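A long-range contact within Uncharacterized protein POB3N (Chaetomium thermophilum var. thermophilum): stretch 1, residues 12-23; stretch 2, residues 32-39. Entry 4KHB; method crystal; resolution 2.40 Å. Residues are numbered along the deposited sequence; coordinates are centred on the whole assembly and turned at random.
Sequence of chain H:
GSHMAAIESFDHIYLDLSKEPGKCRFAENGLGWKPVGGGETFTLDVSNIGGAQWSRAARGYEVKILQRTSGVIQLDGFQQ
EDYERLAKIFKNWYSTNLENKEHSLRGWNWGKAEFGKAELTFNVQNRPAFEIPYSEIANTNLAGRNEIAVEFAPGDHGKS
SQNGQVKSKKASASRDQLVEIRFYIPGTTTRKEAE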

# COMPACT_ATOMS: atom_id res chain seq x y z
N HIS H 12 4.41 21.53 -0.92
CA HIS H 12 5.14 20.29 -1.17
C HIS H 12 4.29 19.04 -0.94
O HIS H 12 4.71 18.11 -0.24
N ILE H 13 3.10 19.02 -1.53
CA ILE H 13 2.18 17.91 -1.34
C ILE H 13 2.00 17.13 -2.65
O ILE H 13 1.85 17.72 -3.72
N TYR H 14 2.03 15.80 -2.56
CA TYR H 14 1.83 14.95 -3.73
C TYR H 14 0.38 14.46 -3.77
O TYR H 14 -0.16 13.99 -2.76
N LEU H 15 -0.24 14.57 -4.94
CA LEU H 15 -1.63 14.14 -5.11
C LEU H 15 -1.67 12.81 -5.85
O LEU H 15 -1.23 12.72 -7.00
N ASP H 16 -2.24 11.80 -5.19
CA ASP H 16 -2.40 10.46 -5.77
C ASP H 16 -1.12 9.88 -6.39
O ASP H 16 -1.11 9.48 -7.56
N LEU H 17 -0.05 9.88 -5.61
CA LEU H 17 1.25 9.35 -6.03
C LEU H 17 1.82 10.13 -7.20
O LEU H 17 2.49 9.56 -8.07
N SER H 18 1.54 11.43 -7.23
CA SER H 18 2.11 12.29 -8.25
C SER H 18 3.63 12.28 -8.13
O SER H 18 4.18 12.22 -7.03
N LYS H 19 4.30 12.31 -9.28
CA LYS H 19 5.75 12.38 -9.31
C LYS H 19 6.24 13.76 -8.91
O LYS H 19 7.33 13.91 -8.35
N GLU H 20 5.43 14.78 -9.19
CA GLU H 20 5.78 16.15 -8.83
C GLU H 20 4.86 16.67 -7.72
O GLU H 20 3.65 16.48 -7.77
N PRO H 21 5.45 17.34 -6.73
CA PRO H 21 4.68 17.94 -5.64
C PRO H 21 3.92 19.16 -6.12
O PRO H 21 4.08 19.58 -7.27
N GLY H 22 3.10 19.74 -5.25
CA GLY H 22 2.26 20.86 -5.64
C GLY H 22 1.72 21.59 -4.42
O GLY H 22 2.08 21.27 -3.29
N LYS H 23 0.84 22.56 -4.66
CA LYS H 23 0.30 23.36 -3.57
C LYS H 23 -1.12 22.92 -3.23
O LYS H 23 -1.98 22.80 -4.11
N GLY H 32 -8.40 22.20 -3.38
CA GLY H 32 -7.78 22.29 -4.68
C GLY H 32 -6.29 22.02 -4.57
O GLY H 32 -5.62 22.46 -3.63
N TRP H 33 -5.77 21.32 -5.57
CA TRP H 33 -4.35 21.01 -5.65
C TRP H 33 -3.82 21.46 -7.00
O TRP H 33 -4.46 21.25 -8.03
N LYS H 34 -2.64 22.07 -6.99
CA LYS H 34 -2.05 22.59 -8.22
C LYS H 34 -0.59 22.15 -8.24
O LYS H 34 0.18 22.46 -7.33
N PRO H 35 -0.21 21.41 -9.29
CA PRO H 35 1.14 20.86 -9.50
C PRO H 35 2.17 21.93 -9.82
O PRO H 35 1.81 22.98 -10.34
N VAL H 36 3.43 21.66 -9.48
CA VAL H 36 4.50 22.55 -9.89
C VAL H 36 4.55 22.45 -11.41
O VAL H 36 5.02 21.46 -11.97
N GLY H 37 4.00 23.46 -12.07
CA GLY H 37 4.01 23.52 -13.52
C GLY H 37 3.21 22.46 -14.26
O GLY H 37 2.04 22.67 -14.58
N GLY H 38 3.83 21.31 -14.52
CA GLY H 38 3.30 20.38 -15.51
C GLY H 38 2.15 19.50 -15.08
O GLY H 38 2.35 18.46 -14.44
N GLY H 39 0.94 19.91 -15.44
CA GLY H 39 -0.24 19.10 -15.20
C GLY H 39 -1.50 19.88 -14.87
O GLY H 39 -1.46 21.08 -14.63

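The most unusual feature of this contact is that one side chain, the indole of Trp 33, has the largest covered area of any residue in the contact, 129 Å², and also makes a polar bond to the backbone of a strand that runs nearly at right angles to its own. The axes of strands 13-15 and 32-35 come no closer than 8.2 Å and lie at 100°. The CA-to-CB bond of Trp 33 points sideways, but with chi1 at -179° (t) and chi2 at 86° the ring reaches across to stretch 1. Trp 33 NE1 donates a hydrogen bond of 2.8 Å to Ile 13 O, which lies near the ring plane at the edge, so the one polar atom of the indole is satisfied.

The general principle is that an indole is packed differently on its face and at its edge. Leu 15, a t rotamer at chi1 with chi2 between wells at -92°, points toward stretch 2 and lays its CB over one face: this atom is 3.6 Å from the centroid of the six-membered ring of Trp 33, in a CH-pi contact only 16° off the ring normal. At the edge, Glu 20 O approaches Trp 33 CZ2 at 3.7 Å. Ser 18, in the p rotamer, also points toward stretch 2, and its OG comes within 3.9 Å of Trp 33 CZ2. That hydroxyl is engaged within its own stretch: Ser 18 OG donates to Glu 20 O at 2.8 Å and accepts a weak hydrogen bond from Leu 15 N at 3.0 Å, linking Leu 15 in the strand to the loop that follows.

Gly 22 completes the pocket by having no side chain. Gly 22 CA is 3.6 Å from Trp 33 NE1 and 3.1 Å from Lys 34 O; a CB here would clash with Lys 34 O and with Trp 33 CZ2.

Lys 23 and Lys 34 form an antiparallel pair, Lys 23 N donating to Lys 34 O at 2.8 Å and Lys 34 N to Lys 23 O at 3.0 Å. Both side chains start on the same face of the sheet, yet their ends lead away from the opposing stretch, Lys 23 with all four chi angles t. Val 36 N extends the pairing with a 3.1 Å hydrogen bond to Pro 21 O. Glu 20 (chi1 m, chi2 t) points toward stretch 2, but Glu 20 OE1 lies 2.9 Å from Val 36 O, and two acceptors make no ordinary hydrogen bond.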

# COMPACT_ATOMS: atom_id res chain seq x y z
CB HIS H 12 6.42 20.23 -0.33
CG HIS H 12 7.49 19.36 -0.91
ND1 HIS H 12 8.03 19.58 -2.16
CD2 HIS H 12 8.10 18.25 -0.43
CE1 HIS H 12 8.93 18.65 -2.42
NE2 HIS H 12 9.00 17.84 -1.38
CB ILE H 13 0.80 18.40 -0.84
CG1 ILE H 13 0.97 19.23 0.44
CG2 ILE H 13 -0.14 17.22 -0.62
CD1 ILE H 13 1.64 18.48 1.58
CB TYR H 14 2.78 13.75 -3.70
CG TYR H 14 4.25 14.10 -3.65
CD1 TYR H 14 4.90 14.32 -2.44
CD2 TYR H 14 5.00 14.20 -4.82
CE1 TYR H 14 6.24 14.63 -2.39
CE2 TYR H 14 6.34 14.51 -4.78
CZ TYR H 14 6.96 14.73 -3.56
OH TYR H 14 8.30 15.04 -3.52
CB LEU H 15 -2.44 15.23 -5.83
CG LEU H 15 -3.90 15.03 -6.26
CD1 LEU H 15 -3.99 14.49 -7.68
CD2 LEU H 15 -4.66 14.13 -5.29
CB ASP H 16 -3.56 10.43 -6.77
CG ASP H 16 -4.92 10.45 -6.09
OD1 ASP H 16 -5.00 10.05 -4.90
OD2 ASP H 16 -5.90 10.88 -6.73
CB LEU H 17 1.19 7.85 -6.35
CG LEU H 17 0.50 6.94 -5.33
CD1 LEU H 17 0.81 5.47 -5.60
CD2 LEU H 17 0.90 7.33 -3.93
CB SER H 18 1.58 13.72 -8.12
OG SER H 18 2.01 14.32 -6.92
CB LYS H 19 6.27 11.99 -10.70
CG LYS H 19 5.18 11.52 -11.68
CD LYS H 19 4.38 12.67 -12.30
CE LYS H 19 2.94 12.24 -12.57
NZ LYS H 19 2.84 11.00 -13.39
CB GLU H 20 5.70 17.07 -10.05
CG GLU H 20 6.93 17.00 -10.94
CD GLU H 20 6.86 17.96 -12.11
OE1 GLU H 20 5.88 18.73 -12.19
OE2 GLU H 20 7.79 17.95 -12.95
CB PRO H 21 5.76 18.35 -4.63
CG PRO H 21 6.96 18.62 -5.48
CD PRO H 21 6.90 17.59 -6.57
CB LYS H 23 0.33 24.84 -3.95
CG LYS H 23 0.03 25.80 -2.81
CD LYS H 23 0.22 27.24 -3.29
CE LYS H 23 0.25 28.22 -2.13
NZ LYS H 23 0.28 29.63 -2.60
CB TRP H 33 -4.12 19.51 -5.43
CG TRP H 33 -2.68 19.12 -5.47
CD1 TRP H 33 -1.79 19.15 -4.44
CD2 TRP H 33 -1.97 18.62 -6.61
NE1 TRP H 33 -0.56 18.71 -4.87
CE2 TRP H 33 -0.65 18.37 -6.20
CE3 TRP H 33 -2.33 18.35 -7.93
CZ2 TRP H 33 0.32 17.87 -7.07
CZ3 TRP H 33 -1.36 17.86 -8.79
CH2 TRP H 33 -0.06 17.62 -8.36
CB LYS H 34 -2.19 24.12 -8.27
CG LYS H 34 -1.00 24.89 -8.81
CD LYS H 34 -1.44 25.82 -9.94
CE LYS H 34 -2.49 26.81 -9.45
NZ LYS H 34 -2.30 28.19 -9.97
CB PRO H 35 0.98 19.94 -10.71
CG PRO H 35 -0.31 20.28 -11.34
CD PRO H 35 -1.13 21.10 -10.40
CB VAL H 36 5.86 22.18 -9.26
CG1 VAL H 36 7.02 22.73 -10.08
CG2 VAL H 36 5.95 22.72 -7.84